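Peptidase M14 domain-containing protein (Shewanella amazonensis, PDB 2QVP) is a putative zinc-dependent metallopeptidase of the M14 family, probably acting as a metallocarboxypeptidase, though its substrate is not established. Local coordinates at residues Gly81-Gly84 and Leu85-Phe88; Glu152-His155 and Leu156-Ala160; Thr227-Glu230 and Ser231-Arg235; Gln249-Leu252 and Asp253-Ile256. All coordinates share one frame; numbering follows the deposited sequence.

Contact 1: Gly81-Gly84 and Leu85-Phe88; sequences GPWG and LLHF
Four consecutive backbone carbonyls, Gly81 to Gly84, are each taken by the amide four residues on. Leu85 N reaches Gly81 O at 2.9 Å, and Leu86 N reaches Pro82 O at 3.0 Å. His87 N then donates to Trp83 O and Phe88 N to Gly84 O, the latter at 2.8 Å and with an N-H...O angle of 160°. The side chains of these two largely buried turns meet mainly through apolar contacts. The chief one is between Trp83 and Leu86, which lie side by side and point the same way: Leu86 CD1 comes obliquely against the six-membered ring, 3.5 Å from Trp83 CE3 and equally near CZ3. The indole swings back beside its own backbone nitrogen (chi1 -70°), whereas Leu86 CG stands opposite its own (chi1 -155°), and so the methyl meets the benzo end of the ring. The pyrrole N-H of Trp83 is satisfied from beyond the turn, by Ser21 O, while Phe17, Phe27 and Phe113 gather round the indole. On another flank Leu85 and Phe88 pack on Ile70 of strand 67-72, and His87 rests on Leu257 and Ala260 of helix 252-270. This is the regular i to i+4 bonding of an alpha-helix, here the connecting helix of the beta-alpha-beta unit made by strand 67-72, helix 80-91 and strand 101-105, in the alpha/beta fold of M14 zinc peptidases.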
loop_
_atom_site.group_PDB
_atom_site.type_symbol
_atom_site.label_atom_id
_atom_site.label_comp_id
_atom_site.label_asym_id
_atom_site.label_seq_id
_atom_site.Cartn_x
_atom_site.Cartn_y
_atom_site.Cartn_z
ATOM N N GLY A 81 -6.245 3.340 -3.181
ATOM C CA GLY A 81 -5.422 2.694 -2.171
ATOM C C GLY A 81 -5.850 3.103 -0.775
ATOM O O GLY A 81 -6.317 2.237 -0.026
ATOM N N PRO A 82 -5.661 4.398 -0.404
ATOM C CA PRO A 82 -6.097 4.939 0.886
ATOM C C PRO A 82 -7.577 4.736 1.212
ATOM O O PRO A 82 -7.893 4.338 2.314
ATOM C CB PRO A 82 -5.777 6.435 0.758
ATOM C CG PRO A 82 -4.613 6.468 -0.088
ATOM C CD PRO A 82 -4.872 5.408 -1.142
ATOM N N TRP A 83 -8.464 4.982 0.252
ATOM C CA TRP A 83 -9.883 4.800 0.493
ATOM C C TRP A 83 -10.198 3.340 0.684
ATOM O O TRP A 83 -11.044 3.020 1.506
ATOM C CB TRP A 83 -10.747 5.413 -0.608
ATOM C CG TRP A 83 -10.711 6.910 -0.604
ATOM C CD1 TRP A 83 -10.090 7.710 -1.499
ATOM C CD2 TRP A 83 -11.329 7.788 0.358
ATOM N NE1 TRP A 83 -10.271 9.023 -1.171
ATOM C CE2 TRP A 83 -11.024 9.107 -0.033
ATOM C CE3 TRP A 83 -12.081 7.583 1.520
ATOM C CZ2 TRP A 83 -11.447 10.219 0.690
ATOM C CZ3 TRP A 83 -12.517 8.686 2.228
ATOM C CH2 TRP A 83 -12.204 9.987 1.803
ATOM N N GLY A 84 -9.534 2.469 -0.071
ATOM C CA GLY A 84 -9.678 1.035 0.068
ATOM C C GLY A 84 -9.211 0.572 1.432
ATOM O O GLY A 84 -9.835 -0.317 2.047
ATOM N N LEU A 85 -8.106 1.144 1.917
ATOM C CA LEU A 85 -7.603 0.783 3.238
ATOM C C LEU A 85 -8.593 1.178 4.301
ATOM O O LEU A 85 -8.822 0.433 5.254
ATOM C CB LEU A 85 -6.293 1.452 3.519
ATOM C CG LEU A 85 -5.658 0.880 4.799
ATOM C CD1 LEU A 85 -4.352 0.191 4.441
ATOM C CD2 LEU A 85 -5.446 2.022 5.734
ATOM N N LEU A 86 -9.184 2.355 4.131
ATOM C CA LEU A 86 -10.208 2.830 5.035
ATOM C C LEU A 86 -11.372 1.834 5.015
ATOM O O LEU A 86 -11.884 1.458 6.074
ATOM C CB LEU A 86 -10.639 4.248 4.629
ATOM C CG LEU A 86 -11.227 5.215 5.618
ATOM C CD1 LEU A 86 -11.596 6.503 4.849
ATOM C CD2 LEU A 86 -12.414 4.652 6.328
ATOM N N HIS A 87 -11.767 1.382 3.818
ATOM C CA HIS A 87 -12.856 0.401 3.685
ATOM C C HIS A 87 -12.501 -0.962 4.344
ATOM O O HIS A 87 -13.344 -1.584 5.028
ATOM C CB HIS A 87 -13.295 0.255 2.212
ATOM C CG HIS A 87 -14.423 -0.704 2.022
ATOM N ND1 HIS A 87 -15.720 -0.405 2.378
ATOM C CD2 HIS A 87 -14.447 -1.976 1.548
ATOM C CE1 HIS A 87 -16.493 -1.452 2.136
ATOM N NE2 HIS A 87 -15.745 -2.416 1.638
ATOM N N PHE A 88 -11.265 -1.406 4.136
ATOM C CA PHE A 88 -10.716 -2.638 4.743
ATOM C C PHE A 88 -10.852 -2.580 6.266
ATOM O O PHE A 88 -11.408 -3.495 6.879
ATOM C CB PHE A 88 -9.240 -2.847 4.280
ATOM C CG PHE A 88 -8.426 -3.844 5.111
ATOM C CD1 PHE A 88 -8.609 -5.208 4.976
ATOM C CD2 PHE A 88 -7.415 -3.386 5.974
ATOM C CE1 PHE A 88 -7.855 -6.104 5.730
ATOM C CE2 PHE A 88 -6.660 -4.276 6.731
ATOM C CZ PHE A 88 -6.879 -5.631 6.603
#

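Contact 2: Glu152-His155 and Leu156-Ala160; sequences EHAH and LLQVA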
loop_
_atom_site.group_PDB
_atom_site.type_symbol
_atom_site.label_atom_id
_atom_site.label_comp_id
_atom_site.label_asym_id
_atom_site.label_seq_id
_atom_site.Cartn_x
_atom_site.Cartn_y
_atom_site.Cartn_z
ATOM N N GLU A 152 13.888 7.477 8.014
ATOM C CA GLU A 152 14.228 7.771 9.394
ATOM C C GLU A 152 13.604 6.758 10.374
ATOM O O GLU A 152 14.116 6.639 11.463
ATOM C CB GLU A 152 13.846 9.200 9.765
ATOM C CG GLU A 152 14.774 10.222 9.146
ATOM C CD GLU A 152 14.240 11.660 9.192
ATOM O OE1 GLU A 152 13.103 11.892 9.683
ATOM O OE2 GLU A 152 14.977 12.558 8.718
ATOM N N HIS A 153 12.517 6.057 10.002
ATOM C CA HIS A 153 11.923 5.004 10.863
ATOM C C HIS A 153 12.065 3.663 10.178
ATOM O O HIS A 153 11.199 2.815 10.304
ATOM C CB HIS A 153 10.441 5.307 11.210
ATOM C CG HIS A 153 10.220 6.671 11.793
ATOM N ND1 HIS A 153 10.123 7.799 11.007
ATOM C CD2 HIS A 153 10.044 7.093 13.071
ATOM C CE1 HIS A 153 9.921 8.855 11.772
ATOM N NE2 HIS A 153 9.865 8.456 13.026
ATOM N N ALA A 154 13.215 3.448 9.531
ATOM C CA ALA A 154 13.447 2.262 8.738
ATOM C C ALA A 154 13.327 1.000 9.538
ATOM O O ALA A 154 12.646 0.080 9.124
ATOM C CB ALA A 154 14.830 2.323 8.040
ATOM N N HIS A 155 13.960 0.967 10.702
ATOM C CA HIS A 155 13.929 -0.211 11.559
ATOM C C HIS A 155 12.509 -0.626 11.933
ATOM O O HIS A 155 12.158 -1.798 11.790
ATOM C CB HIS A 155 14.751 0.031 12.825
ATOM C CG HIS A 155 14.795 -1.152 13.724
ATOM N ND1 HIS A 155 14.134 -1.193 14.934
ATOM C CD2 HIS A 155 15.363 -2.365 13.561
ATOM C CE1 HIS A 155 14.318 -2.378 15.488
ATOM N NE2 HIS A 155 15.070 -3.101 14.681
ATOM N N LEU A 156 11.717 0.345 12.389
ATOM C CA LEU A 156 10.310 0.124 12.736
ATOM C C LEU A 156 9.503 -0.484 11.578
ATOM O O LEU A 156 8.746 -1.412 11.794
ATOM C CB LEU A 156 9.647 1.448 13.156
ATOM C CG LEU A 156 8.179 1.471 13.611
ATOM C CD1 LEU A 156 8.046 0.728 14.897
ATOM C CD2 LEU A 156 7.683 2.902 13.766
ATOM N N LEU A 157 9.701 0.049 10.364
ATOM C CA LEU A 157 8.975 -0.388 9.173
ATOM C C LEU A 157 9.456 -1.740 8.658
ATOM O O LEU A 157 8.688 -2.475 8.033
ATOM C CB LEU A 157 9.083 0.681 8.092
ATOM C CG LEU A 157 8.503 2.046 8.476
ATOM C CD1 LEU A 157 8.977 3.088 7.492
ATOM C CD2 LEU A 157 6.959 2.012 8.567
ATOM N N GLN A 158 10.728 -2.045 8.893
ATOM C CA GLN A 158 11.303 -3.332 8.525
ATOM C C GLN A 158 10.754 -4.431 9.450
ATOM O O GLN A 158 10.327 -5.484 8.973
ATOM C CB GLN A 158 12.830 -3.276 8.552
ATOM C CG GLN A 158 13.458 -2.382 7.455
ATOM C CD GLN A 158 14.955 -2.108 7.673
ATOM O OE1 GLN A 158 15.453 -2.142 8.794
ATOM N NE2 GLN A 158 15.665 -1.846 6.595
ATOM N N VAL A 159 10.731 -4.156 10.755
ATOM C CA VAL A 159 10.135 -5.067 11.734
ATOM C C VAL A 159 8.648 -5.262 11.430
ATOM O O VAL A 159 8.163 -6.390 11.428
ATOM C CB VAL A 159 10.291 -4.565 13.208
ATOM C CG1 VAL A 159 9.507 -5.439 14.183
ATOM C CG2 VAL A 159 11.761 -4.496 13.608
ATOM N N ALA A 160 7.968 -4.160 11.135
ATOM C CA ALA A 160 6.529 -4.140 10.811
ATOM C C ALA A 160 6.158 -4.979 9.587
ATOM O O ALA A 160 5.052 -5.439 9.518
ATOM C CB ALA A 160 6.047 -2.713 10.620
#
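With His155 CG trans to the backbone nitrogen (chi1 -178°) and Val159 CG2 set beside its own, the imidazole and the methyl one turn later are brought together at a slant. Val159 CG2 lies over one face of the His155 ring, 4.0 Å from the centroid and 22° off the normal, in a CH-pi contact displaced toward the rim. Among the ring atoms Val159 CG2 comes nearest to His155 NE2, at 3.7 Å. Val159 CG2 is also 3.3 Å from His155 O, which accepts from Val159 N in a nearly straight bond (N-H...O 171°). One residue before Val159, the extended chain of Gln158 passes Ala154 O, with Gln158 CG 3.1 Å from that oxygen. Ala154 O itself accepts from Gln158 N, at 2.9 Å, and the amide end of Gln158 continues to Ser236 OG, which takes a weak bond from NE2. His153 O receives Leu157 N at 3.1 Å, while His153 ND1 is occupied by Ile149 O of the preceding helix. The His155 side lies toward solvent; Ala154 and Gln158 instead face Phe232 of helix 229-235, and Leu156 and Leu157 pack on Leu55 of strand 51-57. His153 is the N-cap, and the bonds of its carbonyl and the next two are those of the first turn of a short alpha-helix, 154-160, that leads toward strand 165-171 of the central sheet.

Contact 3: Thr227-Glu230 and Ser231-Arg235; sequences TSFE and SFLVR
Phe229 and Leu233, one helical turn apart, form the tightly packed side. Leu233 CD1 sits over a face of the phenyl ring, 3.9 Å from the centroid and 30° off its normal, with Phe229 CZ its near neighbour at 3.6 Å. Two torsions together bring ring and methyl over each other: Phe229 CG points away from the backbone nitrogen (chi1 -180°), and Leu233 CG folds back beside its own (chi1 -70°). Phe74 and Phe130 extend this cluster. Phe232 turns a ring edge to Phe229 O, in plane with it, and packs on Phe130 and on Ile132 of strand 131-133. At the start of the turn Ser228 is the N-cap: its OG accepts from Ser231 N at 3.2 Å in a capping bond, and Ser228 O accepts from Phe232 N at 2.9 Å. Both Ser228 OG and Ser231 OG bond to Asp226 OD1, so one carboxylate holds the two hydroxyls at the helix start. The following carbonyls, Phe229 O and Glu230 O, are used by Leu233 N and Val234 N, each at 3.0 Å. The Glu230 side chain, bent at its second torsion, lies about 6 Å from that of Glu245, the predicted proton donor/acceptor of the active site. Burial falls off toward the C-terminal end: Val234 is partly exposed, and Arg235 lies in the open, its guanidinium making a cation-pi contact with Phe225.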
loop_
_atom_site.group_PDB
_atom_site.type_symbol
_atom_site.label_atom_id
_atom_site.label_comp_id
_atom_site.label_asym_id
_atom_site.label_seq_id
_atom_site.Cartn_x
_atom_site.Cartn_y
_atom_site.Cartn_z
ATOM N N THR A 227 14.190 1.019 -6.722
ATOM C CA THR A 227 14.348 1.733 -5.441
ATOM C C THR A 227 12.984 2.074 -4.817
ATOM O O THR A 227 12.873 2.989 -3.996
ATOM C CB THR A 227 15.233 2.948 -5.634
ATOM O OG1 THR A 227 14.551 3.923 -6.431
ATOM C CG2 THR A 227 16.574 2.514 -6.299
ATOM N N SER A 228 11.949 1.293 -5.167
ATOM C CA SER A 228 10.611 1.447 -4.581
ATOM C C SER A 228 10.618 1.038 -3.129
ATOM O O SER A 228 11.517 0.301 -2.661
ATOM C CB SER A 228 9.536 0.654 -5.347
ATOM O OG SER A 228 9.735 -0.740 -5.224
ATOM N N PHE A 229 9.608 1.538 -2.400
ATOM C CA PHE A 229 9.447 1.215 -0.983
ATOM C C PHE A 229 9.373 -0.329 -0.747
ATOM O O PHE A 229 10.052 -0.882 0.132
ATOM C CB PHE A 229 8.244 1.995 -0.402
ATOM C CG PHE A 229 7.983 1.753 1.054
ATOM C CD1 PHE A 229 8.878 2.217 2.029
ATOM C CD2 PHE A 229 6.822 1.100 1.466
ATOM C CE1 PHE A 229 8.620 2.024 3.372
ATOM C CE2 PHE A 229 6.544 0.922 2.808
ATOM C CZ PHE A 229 7.448 1.367 3.772
ATOM N N GLU A 230 8.578 -1.008 -1.556
ATOM C CA GLU A 230 8.406 -2.487 -1.469
ATOM C C GLU A 230 9.680 -3.269 -1.842
ATOM O O GLU A 230 9.952 -4.291 -1.240
ATOM C CB GLU A 230 7.155 -2.991 -2.265
ATOM C CG GLU A 230 7.117 -2.818 -3.791
ATOM C CD GLU A 230 6.748 -1.398 -4.291
ATOM O OE1 GLU A 230 6.623 -0.445 -3.477
ATOM O OE2 GLU A 230 6.613 -1.233 -5.524
ATOM N N SER A 231 10.421 -2.809 -2.846
ATOM C CA SER A 231 11.734 -3.383 -3.173
ATOM C C SER A 231 12.668 -3.239 -1.965
ATOM O O SER A 231 13.346 -4.185 -1.595
ATOM C CB SER A 231 12.389 -2.695 -4.382
ATOM O OG SER A 231 11.754 -3.049 -5.586
ATOM N N PHE A 232 12.685 -2.047 -1.366
ATOM C CA PHE A 232 13.486 -1.784 -0.164
ATOM C C PHE A 232 13.149 -2.756 0.989
ATOM O O PHE A 232 14.035 -3.346 1.582
ATOM C CB PHE A 232 13.317 -0.302 0.271
ATOM C CG PHE A 232 13.771 -0.018 1.704
ATOM C CD1 PHE A 232 15.106 0.098 2.006
ATOM C CD2 PHE A 232 12.845 0.143 2.722
ATOM C CE1 PHE A 232 15.531 0.335 3.334
ATOM C CE2 PHE A 232 13.253 0.398 4.037
ATOM C CZ PHE A 232 14.605 0.487 4.338
ATOM N N LEU A 233 11.869 -2.884 1.315
ATOM C CA LEU A 233 11.430 -3.766 2.420
ATOM C C LEU A 233 11.639 -5.243 2.158
ATOM O O LEU A 233 11.907 -5.974 3.116
ATOM C CB LEU A 233 9.966 -3.509 2.789
ATOM C CG LEU A 233 9.674 -2.175 3.472
ATOM C CD1 LEU A 233 8.199 -2.113 3.743
ATOM C CD2 LEU A 233 10.512 -2.033 4.774
ATOM N N VAL A 234 11.523 -5.677 0.886
ATOM C CA VAL A 234 11.831 -7.067 0.506
ATOM C C VAL A 234 13.355 -7.316 0.633
ATOM O O VAL A 234 13.767 -8.347 1.210
ATOM C CB VAL A 234 11.300 -7.436 -0.896
ATOM C CG1 VAL A 234 11.887 -8.760 -1.381
ATOM C CG2 VAL A 234 9.759 -7.435 -0.894
ATOM N N ARG A 235 14.180 -6.364 0.163
ATOM C CA ARG A 235 15.638 -6.491 0.297
ATOM C C ARG A 235 16.029 -6.365 1.774
ATOM O O ARG A 235 17.035 -6.907 2.164
ATOM C CB ARG A 235 16.423 -5.465 -0.550
ATOM C CG ARG A 235 16.123 -5.457 -2.073
ATOM C CD ARG A 235 17.111 -6.028 -3.119
ATOM N NE ARG A 235 17.120 -7.483 -3.323
ATOM C CZ ARG A 235 17.460 -8.118 -4.465
ATOM N NH1 ARG A 235 17.825 -7.480 -5.590
ATOM N NH2 ARG A 235 17.427 -9.447 -4.494
#

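Contact 4: Gln249-Leu252 and Asp253-Ile256; sequences QQPL and DQRI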
loop_
_atom_site.group_PDB
_atom_site.type_symbol
_atom_site.label_atom_id
_atom_site.label_comp_id
_atom_site.label_asym_id
_atom_site.label_seq_id
_atom_site.Cartn_x
_atom_site.Cartn_y
_atom_site.Cartn_z
ATOM N N GLN A 249 -8.952 3.761 -14.836
ATOM C CA GLN A 249 -10.036 4.018 -15.793
ATOM C C GLN A 249 -11.367 3.313 -15.432
ATOM O O GLN A 249 -12.332 3.384 -16.181
ATOM C CB GLN A 249 -9.579 3.600 -17.184
ATOM C CG GLN A 249 -8.351 4.337 -17.693
ATOM C CD GLN A 249 -8.630 5.786 -18.029
ATOM O OE1 GLN A 249 -9.356 6.085 -18.981
ATOM N NE2 GLN A 249 -8.028 6.698 -17.269
ATOM N N GLN A 250 -11.401 2.631 -14.287
ATOM C CA GLN A 250 -12.569 1.949 -13.760
ATOM C C GLN A 250 -13.226 2.830 -12.723
ATOM O O GLN A 250 -12.604 3.806 -12.280
ATOM C CB GLN A 250 -12.124 0.639 -13.106
ATOM C CG GLN A 250 -11.436 -0.328 -14.070
ATOM C CD GLN A 250 -12.356 -0.888 -15.121
ATOM O OE1 GLN A 250 -13.578 -0.724 -15.057
ATOM N NE2 GLN A 250 -11.779 -1.586 -16.087
ATOM N N PRO A 251 -14.473 2.498 -12.325
ATOM C CA PRO A 251 -15.133 3.323 -11.303
ATOM C C PRO A 251 -14.427 3.230 -9.950
ATOM O O PRO A 251 -14.009 2.133 -9.544
ATOM C CB PRO A 251 -16.524 2.714 -11.195
ATOM C CG PRO A 251 -16.679 1.854 -12.450
ATOM C CD PRO A 251 -15.336 1.379 -12.758
ATOM N N LEU A 252 -14.313 4.377 -9.278
ATOM C CA LEU A 252 -13.609 4.490 -8.006
ATOM C C LEU A 252 -14.064 3.465 -6.972
ATOM O O LEU A 252 -13.227 2.764 -6.402
ATOM C CB LEU A 252 -13.739 5.907 -7.424
ATOM C CG LEU A 252 -12.944 6.206 -6.126
ATOM C CD1 LEU A 252 -11.474 6.250 -6.388
ATOM C CD2 LEU A 252 -13.420 7.525 -5.514
ATOM N N ASP A 253 -15.366 3.361 -6.730
ATOM C CA ASP A 253 -15.862 2.420 -5.703
ATOM C C ASP A 253 -15.475 0.957 -5.995
ATOM O O ASP A 253 -15.114 0.237 -5.068
ATOM C CB ASP A 253 -17.358 2.638 -5.439
ATOM C CG ASP A 253 -17.647 3.988 -4.711
ATOM O OD1 ASP A 253 -16.773 4.543 -3.994
ATOM O OD2 ASP A 253 -18.777 4.506 -4.842
ATOM N N GLN A 254 -15.458 0.541 -7.271
ATOM C CA GLN A 254 -14.978 -0.803 -7.621
ATOM C C GLN A 254 -13.487 -0.964 -7.271
ATOM O O GLN A 254 -13.070 -1.971 -6.665
ATOM C CB GLN A 254 -15.270 -1.124 -9.089
ATOM C CG GLN A 254 -16.773 -1.341 -9.331
ATOM C CD GLN A 254 -17.299 -2.591 -8.622
ATOM O OE1 GLN A 254 -16.883 -3.709 -8.937
ATOM N NE2 GLN A 254 -18.206 -2.405 -7.657
ATOM N N ARG A 255 -12.700 0.051 -7.605
ATOM C CA ARG A 255 -11.285 0.057 -7.210
ATOM C C ARG A 255 -11.107 0.050 -5.689
ATOM O O ARG A 255 -10.197 -0.607 -5.186
ATOM C CB ARG A 255 -10.569 1.263 -7.790
ATOM C CG ARG A 255 -10.373 1.242 -9.313
ATOM C CD ARG A 255 -9.705 2.545 -9.657
ATOM N NE ARG A 255 -10.612 3.610 -9.909
ATOM C CZ ARG A 255 -10.340 4.904 -9.795
ATOM N NH1 ARG A 255 -9.179 5.388 -9.323
ATOM N NH2 ARG A 255 -11.313 5.728 -10.098
ATOM N N ILE A 256 -11.967 0.788 -4.971
ATOM C CA ILE A 256 -11.946 0.791 -3.499
ATOM C C ILE A 256 -12.210 -0.634 -2.966
ATOM O O ILE A 256 -11.467 -1.130 -2.099
ATOM C CB ILE A 256 -12.921 1.836 -2.885
ATOM C CG1 ILE A 256 -12.395 3.259 -3.119
ATOM C CG2 ILE A 256 -13.118 1.594 -1.378
ATOM C CD1 ILE A 256 -13.374 4.368 -2.744
#
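Arg255 folds its guanidinium back over the start of its own helix, where Leu252 and Gln250 meet it. Leu252 CD1 stands 3.5 Å above one face of the group, offset toward its rim, and lies 3.8 Å from both Arg255 NH1 and NH2; the two side chains cross at about a right angle. From another direction Gln250 O accepts two weak bonds, from Arg255 NE at 3.1 Å and from NH2 at 3.2 Å, neither of them straight. A bend at chi3 (-88°) in the otherwise extended arginine chain turns the head this way. One turn on from Leu252, its CG meets Ile256 CD1 at 3.9 Å, the two side chains crossing at a slant. The backbone bonds beneath are those of a first helical turn: Pro251 is the N-cap of helix 252-270 and its O accepts from Arg255 N, and Leu252 O takes Ile256 N at 2.7 Å. This is thus the N-terminal turn of the long helix that follows strand 241-247. In the next shell the strongest partner of Arg255 is Glu170, whose OE2 forms a salt bridge with NH1, and Trp12 makes a cation-pi contact with it; these probably fix the rotation of the guanidinium more firmly than the weak bonds do. Asp253 reaches outward to Ser14 OG and to the amides of Glu15 and Ile16, and Gln250 NE2 to Thr175 O, so the N-terminal segment and the loop after strand 165-171 both attach here.

In the fold
Along the chain the four contacts come strictly in series, none enclosing another, and each is one local turn rather than a closure of distant segments. Contact 1 lies on helix 80-91, contact 2 on helix 154-160, contact 3 on helix 229-235 and contact 4 at the start of helix 252-270. They fall into two touching pairs. Contacts 1 and 4, centres about 12 Å apart, meet where Ile256 packs on Trp83, Gly84 and His87, joining helix 80-91 to helix 252-270. Contacts 2 and 3, also about 12 Å between centres, touch as well and join helix 154-160 to helix 229-235. Contacts 1 and 3 lie on opposite sides of the chain's centre.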